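Local atomic coordinates of DNA-3-methyladenine glycosidase II, putative (Deinococcus radiodurans, PDB entry 2YG9), a protein that belongs to the HhH-GPD superfamily of base excision DNA repair proteins, named for its helix-hairpin-helix motif, and is built of helices and loops without strands. Residues A[70-75]-A[156-161]; A[178-183]-A[206-211]. All coordinates share one frame; numbering follows the deposited sequence.

Contact 1: A[70-75]-A[156-161]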
ATOM      1  N   ALA A  70      -0.746  -3.794 -11.928  1.00 10.57           N
ATOM      2  CA  ALA A  70      -0.879  -3.274 -13.285  1.00 10.80           C
ATOM      3  C   ALA A  70      -0.352  -1.868 -13.453  1.00 11.27           C
ATOM      4  O   ALA A  70       0.256  -1.572 -14.470  1.00 10.51           O
ATOM      5  CB  ALA A  70      -2.313  -3.339 -13.734  1.00 10.80           C
ATOM      6  N   GLY A  71      -0.579  -1.011 -12.461  1.00 11.43           N
ATOM      7  CA  GLY A  71      -0.145   0.364 -12.517  1.00 11.94           C
ATOM      8  C   GLY A  71       1.326   0.659 -12.251  1.00 12.40           C
ATOM      9  O   GLY A  71       1.737   1.772 -12.476  1.00 10.22           O
ATOM     10  N   GLN A  72       2.099  -0.321 -11.763  1.00 12.54           N
ATOM     11  CA  GLN A  72       3.481  -0.092 -11.316  1.00 14.22           C
ATOM     12  C   GLN A  72       4.376   0.441 -12.430  1.00 14.27           C
ATOM     13  O   GLN A  72       4.362  -0.075 -13.531  1.00 14.06           O
ATOM     14  CB  GLN A  72       4.086  -1.367 -10.679  1.00 14.57           C
ATOM     15  CG  GLN A  72       3.671  -1.561  -9.227  1.00 16.38           C
ATOM     16  CD  GLN A  72       4.093  -2.913  -8.607  1.00 18.73           C
ATOM     17  OE1 GLN A  72       4.568  -3.815  -9.296  1.00 27.36           O
ATOM     18  NE2 GLN A  72       3.926  -3.035  -7.289  1.00 19.90           N
ATOM     19  N   GLN A  73       5.115   1.523 -12.129  1.00 15.72           N
ATOM     20  CA  GLN A  73       5.988   2.233 -13.103  1.00 15.59           C
ATOM     21  C   GLN A  73       5.272   3.009 -14.212  1.00 15.49           C
ATOM     22  O   GLN A  73       5.938   3.614 -15.042  1.00 16.33           O
ATOM     23  CB  GLN A  73       6.979   1.269 -13.768  1.00 16.92           C
ATOM     24  CG  GLN A  73       8.094   0.776 -12.862  1.00 20.10           C
ATOM     25  CD  GLN A  73       7.637  -0.224 -11.851  1.00 24.86           C
ATOM     26  OE1 GLN A  73       7.069  -1.285 -12.206  1.00 31.03           O
ATOM     27  NE2 GLN A  73       7.893   0.075 -10.567  1.00 27.08           N
ATOM     28  N   LEU A  74       3.940   3.016 -14.229  1.00 14.94           N
ATOM     29  CA  LEU A  74       3.191   3.723 -15.267  1.00 14.49           C
ATOM     30  C   LEU A  74       2.751   5.095 -14.782  1.00 14.94           C
ATOM     31  O   LEU A  74       2.647   5.326 -13.582  1.00 14.54           O
ATOM     32  CB  LEU A  74       1.922   2.950 -15.624  1.00 14.65           C
ATOM     33  CG  LEU A  74       2.052   1.477 -15.983  1.00 11.57           C
ATOM     34  CD1 LEU A  74       0.735   1.034 -16.630  1.00 11.69           C
ATOM     35  CD2 LEU A  74       3.236   1.238 -16.894  1.00 12.15           C
ATOM     36  N   SER A  75       2.456   5.999 -15.715  1.00 15.37           N
ATOM     37  CA  SER A  75       1.888   7.291 -15.334  1.00 15.02           C
ATOM     38  C   SER A  75       0.503   7.022 -14.737  1.00 15.42           C
ATOM     39  O   SER A  75      -0.093   5.965 -14.932  1.00 14.61           O
ATOM     40  CB  SER A  75       1.747   8.214 -16.543  1.00 15.21           C
ATOM     41  OG  SER A  75       0.796   7.685 -17.456  1.00 12.64           O
ATOM     42  N   ARG A 156       7.834  -7.634  -0.146  1.00  7.91           N
ATOM     43  CA  ARG A 156       7.340  -7.056   1.092  1.00  8.10           C
ATOM     44  C   ARG A 156       6.799  -5.616   0.880  1.00  8.06           C
ATOM     45  O   ARG A 156       5.778  -5.248   1.432  1.00  7.12           O
ATOM     46  CB  ARG A 156       8.462  -7.034   2.105  1.00  8.23           C
ATOM     47  CG  ARG A 156       8.127  -6.370   3.402  1.00  8.14           C
ATOM     48  CD  ARG A 156       8.945  -6.955   4.516  1.00 11.42           C
ATOM     49  NE  ARG A 156       8.192  -6.716   5.704  1.00 18.13           N
ATOM     50  CZ  ARG A 156       7.639  -7.619   6.485  1.00 16.29           C
ATOM     51  NH1 ARG A 156       7.842  -8.942   6.387  1.00 16.15           N
ATOM     52  NH2 ARG A 156       6.937  -7.135   7.464  1.00 20.54           N
ATOM     53  N   TRP A 157       7.516  -4.812   0.099  1.00  8.10           N
ATOM     54  CA  TRP A 157       7.126  -3.401  -0.097  1.00  7.77           C
ATOM     55  C   TRP A 157       5.735  -3.275  -0.733  1.00  6.33           C
ATOM     56  O   TRP A 157       4.869  -2.547  -0.267  1.00  5.30           O
ATOM     57  CB  TRP A 157       8.189  -2.688  -0.941  1.00  8.38           C
ATOM     58  CG  TRP A 157       7.837  -1.253  -1.174  1.00  9.11           C
ATOM     59  CD1 TRP A 157       8.062  -0.209  -0.316  1.00  9.50           C
ATOM     60  CD2 TRP A 157       7.162  -0.713  -2.298  1.00  9.69           C
ATOM     61  NE1 TRP A 157       7.565   0.942  -0.841  1.00  8.90           N
ATOM     62  CE2 TRP A 157       7.016   0.677  -2.067  1.00  8.46           C
ATOM     63  CE3 TRP A 157       6.685  -1.257  -3.506  1.00 10.34           C
ATOM     64  CZ2 TRP A 157       6.413   1.539  -2.993  1.00  9.90           C
ATOM     65  CZ3 TRP A 157       6.070  -0.398  -4.429  1.00 10.84           C
ATOM     66  CH2 TRP A 157       5.920   0.985  -4.154  1.00 10.29           C
ATOM     67  N   THR A 158       5.518  -3.989  -1.821  1.00  6.74           N
ATOM     68  CA  THR A 158       4.217  -4.023  -2.470  1.00  7.01           C
ATOM     69  C   THR A 158       3.111  -4.532  -1.518  1.00  6.79           C
ATOM     70  O   THR A 158       2.005  -3.982  -1.467  1.00  6.45           O
ATOM     71  CB  THR A 158       4.259  -4.928  -3.766  1.00  7.42           C
ATOM     72  OG1 THR A 158       5.203  -4.384  -4.675  1.00 10.08           O
ATOM     73  CG2 THR A 158       2.900  -5.024  -4.417  1.00  6.97           C
ATOM     74  N   ALA A 159       3.401  -5.613  -0.796  1.00  6.81           N
ATOM     75  CA  ALA A 159       2.458  -6.170   0.196  1.00  6.30           C
ATOM     76  C   ALA A 159       2.087  -5.141   1.251  1.00  6.17           C
ATOM     77  O   ALA A 159       0.915  -4.949   1.566  1.00  7.61           O
ATOM     78  CB  ALA A 159       3.054  -7.446   0.839  1.00  6.30           C
ATOM     79  N   GLU A 160       3.087  -4.409   1.729  1.00  6.38           N
ATOM     80  CA  GLU A 160       2.919  -3.378   2.760  1.00  6.58           C
ATOM     81  C   GLU A 160       2.176  -2.153   2.267  1.00  6.02           C
ATOM     82  O   GLU A 160       1.369  -1.586   2.990  1.00  6.11           O
ATOM     83  CB  GLU A 160       4.297  -2.962   3.279  1.00  6.17           C
ATOM     84  CG  GLU A 160       4.963  -4.013   4.127  1.00  7.44           C
ATOM     85  CD  GLU A 160       6.373  -3.635   4.628  1.00  7.94           C
ATOM     86  OE1 GLU A 160       7.117  -2.932   3.894  1.00 12.45           O
ATOM     87  OE2 GLU A 160       6.747  -4.069   5.760  1.00 14.86           O
ATOM     88  N   MET A 161       2.437  -1.753   1.027  1.00  7.36           N
ATOM     89  CA  MET A 161       1.714  -0.659   0.410  1.00  6.97           C
ATOM     90  C   MET A 161       0.231  -1.047   0.241  1.00  6.98           C
ATOM     91  O   MET A 161      -0.672  -0.216   0.330  1.00  7.62           O
ATOM     92  CB  MET A 161       2.316  -0.348  -0.965  1.00  6.81           C
ATOM     93  CG  MET A 161       3.666   0.378  -0.979  1.00  8.84           C
ATOM     94  SD  MET A 161       3.730   1.814   0.092  1.00  8.59           S
ATOM     95  CE  MET A 161       4.469   1.162   1.560  1.00  8.78           C
TER

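Contact 2: A[178-183]-A[206-211]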
ATOM      1  N   LEU A 178      12.169   3.640   0.145  1.00 10.99           N
ATOM      2  CA  LEU A 178      13.311   4.549   0.131  1.00 11.10           C
ATOM      3  C   LEU A 178      12.932   5.928   0.596  1.00 10.12           C
ATOM      4  O   LEU A 178      13.678   6.527   1.311  1.00 10.61           O
ATOM      5  CB  LEU A 178      13.945   4.611  -1.282  1.00 11.61           C
ATOM      6  CG  LEU A 178      15.199   5.481  -1.511  1.00 14.07           C
ATOM      7  CD1 LEU A 178      16.429   5.050  -0.730  1.00 16.14           C
ATOM      8  CD2 LEU A 178      15.528   5.524  -3.017  1.00 14.67           C
ATOM      9  N   ALA A 179      11.760   6.435   0.215  1.00  9.86           N
ATOM     10  CA  ALA A 179      11.386   7.770   0.590  1.00  8.96           C
ATOM     11  C   ALA A 179      11.094   7.881   2.090  1.00  8.53           C
ATOM     12  O   ALA A 179      11.465   8.846   2.717  1.00  7.85           O
ATOM     13  CB  ALA A 179      10.196   8.267  -0.264  1.00  8.79           C
ATOM     14  N   LEU A 180      10.486   6.864   2.680  1.00  8.26           N
ATOM     15  CA  LEU A 180      10.267   6.859   4.118  1.00  8.04           C
ATOM     16  C   LEU A 180      11.632   6.838   4.850  1.00  7.49           C
ATOM     17  O   LEU A 180      11.883   7.627   5.765  1.00  5.59           O
ATOM     18  CB  LEU A 180       9.432   5.662   4.531  1.00  7.26           C
ATOM     19  CG  LEU A 180       7.979   5.632   4.073  1.00  7.38           C
ATOM     20  CD1 LEU A 180       7.349   4.361   4.602  1.00  6.88           C
ATOM     21  CD2 LEU A 180       7.160   6.928   4.505  1.00  3.01           C
ATOM     22  N   ARG A 181      12.520   5.954   4.427  1.00  8.42           N
ATOM     23  CA  ARG A 181      13.811   5.838   5.070  1.00  8.50           C
ATOM     24  C   ARG A 181      14.677   7.104   4.921  1.00  8.89           C
ATOM     25  O   ARG A 181      15.420   7.463   5.848  1.00 10.14           O
ATOM     26  CB  ARG A 181      14.544   4.592   4.546  1.00  9.30           C
ATOM     27  CG  ARG A 181      13.831   3.284   4.904  1.00 10.72           C
ATOM     28  CD  ARG A 181      13.857   2.990   6.406  1.00 13.17           C
ATOM     29  NE  ARG A 181      15.231   2.826   6.885  1.00 13.91           N
ATOM     30  CZ  ARG A 181      15.949   1.699   6.810  1.00 13.02           C
ATOM     31  NH1 ARG A 181      15.465   0.589   6.284  1.00 12.14           N
ATOM     32  NH2 ARG A 181      17.192   1.696   7.262  1.00 13.92           N
ATOM     33  N   GLN A 182      14.598   7.755   3.770  1.00  9.02           N
ATOM     34  CA  GLN A 182      15.327   9.032   3.509  1.00 10.14           C
ATOM     35  C   GLN A 182      14.806  10.156   4.376  1.00  9.83           C
ATOM     36  O   GLN A 182      15.607  10.945   4.893  1.00  8.79           O
ATOM     37  CB  GLN A 182      15.240   9.438   2.038  1.00 10.72           C
ATOM     38  CG  GLN A 182      16.177   8.589   1.136  1.00 12.26           C
ATOM     39  CD  GLN A 182      15.994   8.914  -0.349  1.00 12.54           C
ATOM     40  OE1 GLN A 182      14.935   9.419  -0.791  1.00 13.57           O
ATOM     41  NE2 GLN A 182      17.020   8.611  -1.128  1.00 16.91           N
ATOM     42  N   GLY A 183      13.476  10.142   4.589  1.00  9.86           N
ATOM     43  CA  GLY A 183      12.789  11.046   5.488  1.00  9.64           C
ATOM     44  C   GLY A 183      13.167  10.873   6.951  1.00  9.63           C
ATOM     45  O   GLY A 183      13.349  11.864   7.662  1.00  8.79           O
ATOM     46  N   LEU A 206      -0.364   6.423   9.119  1.00  5.35           N
ATOM     47  CA  LEU A 206      -0.542   7.860   8.931  1.00  5.40           C
ATOM     48  C   LEU A 206       0.775   8.619   9.060  1.00  4.87           C
ATOM     49  O   LEU A 206       0.990   9.578   8.311  1.00  4.98           O
ATOM     50  CB  LEU A 206      -1.634   8.440   9.874  1.00  4.90           C
ATOM     51  CG  LEU A 206      -2.063   9.896   9.672  1.00  6.29           C
ATOM     52  CD1 LEU A 206      -2.729  10.110   8.289  1.00  3.82           C
ATOM     53  CD2 LEU A 206      -2.986  10.372  10.834  1.00  5.18           C
ATOM     54  N   ALA A 207       1.641   8.197   9.980  1.00  5.42           N
ATOM     55  CA  ALA A 207       2.990   8.788  10.091  1.00  5.19           C
ATOM     56  C   ALA A 207       3.685   8.635   8.740  1.00  5.48           C
ATOM     57  O   ALA A 207       4.216   9.569   8.239  1.00  6.31           O
ATOM     58  CB  ALA A 207       3.801   8.103  11.141  1.00  6.00           C
ATOM     59  N   SER A 208       3.671   7.421   8.179  1.00  6.15           N
ATOM     60  CA  SER A 208       4.232   7.161   6.848  1.00  5.40           C
ATOM     61  C   SER A 208       3.648   8.135   5.791  1.00  6.20           C
ATOM     62  O   SER A 208       4.383   8.755   5.027  1.00  6.24           O
ATOM     63  CB  SER A 208       3.972   5.711   6.453  1.00  5.45           C
ATOM     64  OG  SER A 208       4.765   4.811   7.190  1.00  3.68           O
ATOM     65  N   ARG A 209       2.326   8.278   5.769  1.00  5.48           N
ATOM     66  CA  ARG A 209       1.677   9.184   4.829  1.00  6.14           C
ATOM     67  C   ARG A 209       2.108  10.647   5.022  1.00  6.79           C
ATOM     68  O   ARG A 209       2.280  11.395   4.029  1.00  7.09           O
ATOM     69  CB  ARG A 209       0.158   9.025   4.914  1.00  6.02           C
ATOM     70  CG  ARG A 209      -0.318   7.661   4.389  1.00  6.13           C
ATOM     71  CD  ARG A 209      -1.831   7.518   4.557  1.00  5.40           C
ATOM     72  NE  ARG A 209      -2.546   8.531   3.764  1.00  8.15           N
ATOM     73  CZ  ARG A 209      -3.784   8.988   4.004  1.00  6.11           C
ATOM     74  NH1 ARG A 209      -4.472   8.601   5.064  1.00  6.23           N
ATOM     75  NH2 ARG A 209      -4.302   9.898   3.200  1.00  6.46           N
ATOM     76  N   TYR A 210       2.328  11.044   6.269  1.00  6.67           N
ATOM     77  CA  TYR A 210       2.870  12.382   6.538  1.00  5.98           C
ATOM     78  C   TYR A 210       4.315  12.539   6.106  1.00  5.13           C
ATOM     79  O   TYR A 210       4.698  13.601   5.645  1.00  4.08           O
ATOM     80  CB  TYR A 210       2.664  12.801   8.014  1.00  6.42           C
ATOM     81  CG  TYR A 210       1.317  13.449   8.266  1.00  5.93           C
ATOM     82  CD1 TYR A 210       1.011  14.711   7.728  1.00  5.30           C
ATOM     83  CD2 TYR A 210       0.339  12.793   8.975  1.00  6.83           C
ATOM     84  CE1 TYR A 210      -0.249  15.302   7.926  1.00  5.43           C
ATOM     85  CE2 TYR A 210      -0.919  13.374   9.173  1.00  8.03           C
ATOM     86  CZ  TYR A 210      -1.206  14.631   8.650  1.00  5.07           C
ATOM     87  OH  TYR A 210      -2.472  15.163   8.881  1.00  8.76           O
ATOM     88  N   LEU A 211       5.145  11.504   6.250  1.00  6.34           N
ATOM     89  CA  LEU A 211       6.490  11.568   5.663  1.00  6.01           C
ATOM     90  C   LEU A 211       6.482  11.759   4.136  1.00  7.08           C
ATOM     91  O   LEU A 211       7.269  12.568   3.574  1.00  6.07           O
ATOM     92  CB  LEU A 211       7.324  10.341   6.049  1.00  8.07           C
ATOM     93  CG  LEU A 211       7.810  10.228   7.507  1.00  6.71           C
ATOM     94  CD1 LEU A 211       8.599   8.941   7.661  1.00  6.73           C
ATOM     95  CD2 LEU A 211       8.625  11.458   7.914  1.00 10.10           C
TER

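Contact 1: A[70-75]-A[156-161]
Gln72 and Thr158 meet through the end of the glutamine amide, whose NE2 donates a weak hydrogen bond to Thr158 OG1 at 3.2 Å. The bond is bent, with an N-H...O angle of 134°, and the same NE2 also lies 3.6 Å from Thr158 CG2, so the amide rests against both branches of the threonine. Its second neighbour is an aromatic ring: NE2 comes up to the edge of the Trp157 indole, near the ring plane, 4.4 Å from CZ3. Beyond CG the glutamine chain is extended (chi2 172°), which lets it span backbones whose nearest CA atoms, those of Gln72 and Thr158, are 9.7 Å apart. With CG anti to the backbone N (chi1 180°), the Trp157 ring is carried out toward Gln72, and Met161 CG, one turn further along the helix, lies against one face of the indole at 3.5 Å above the plane, offset toward the rim. The ring's NE1 is held by a hydrogen bond to Asp177. Gln72 itself belongs to a type II beta turn from Gly71 to Leu74, closed by Leu74 N bonding to Gly71 O at 3.1 Å, while Lys115 NZ binds the carbonyl oxygens of Ala70 and Gln72. The contact thus bridges the turn that joins helix 61-71 to helix 76-87 and the start of helix 156-166. The latter packs through Ala159 on Ile145 and Leu148 of helix 141-149, and these two helices with their short connection match the helix-hairpin-helix of this superfamily.

Contact 2: A[178-183]-A[206-211]
Between residues 178-183 and 206-211 the nearest CA atoms are those of Leu180 and Leu211, 6.2 Å apart. Leu180 takes part in both of the close residue contacts, with its two methyl groups dividing the work. CD2 lies 3.4 Å from the backbone oxygen of Ser208 and 3.7 Å from Leu211 CB, so it sits against one turn of the facing helix, whereas CD1 reaches the serine side chain at 3.7 Å from OG. With CG beside its own backbone N (chi1 -68°) and chi2 close to 180°, the leucine turns its branched end to the neighbouring helix, although its CB does not point straight there. Leu211 points across the interface and crosses the Leu180 side chain at about a right angle; its CD1 lies 4.0 Å from Leu180 O. One turn on from Leu180, Gly183 presents its backbone toward Leu211. Away from this interface, Tyr210 packs on helix 40-49, and Leu211 also touches Trp200 of helix 193-200. The one polar side chain involved, Ser208, has two carbonyl oxygens within hydrogen-bonding range of its hydroxyl, Arg204 O as the stronger partner and Val172 O, which must share or compete for its single proton; toward Leu180 it serves as a packing surface. No hydrogen bond crosses between the segments: the two helices are joined here by van der Waals packing of buried, mainly apolar groups, which depends on the fit of shapes and carries no directional bond of its own.

In the fold
Contact 1 closes before contact 2 opens along the chain, and the two do not touch: their centres are 16 Å apart and their nearest atoms about 5 Å. Helix 156-166 of contact 1 is followed directly by helix 178-187 of contact 2, and the loop between them has partners in both. Asp177, already met at the indole of contact 1, also accepts the backbone N of Leu180 through OD1. Immediately before helix 178-187, it probably corresponds to the signature aspartate of the HhH-GPD family. Earlier in the same loop, Ser174 bonds to Glu160. Contact 1 is partly buried and polar, contact 2 buried and mainly apolar.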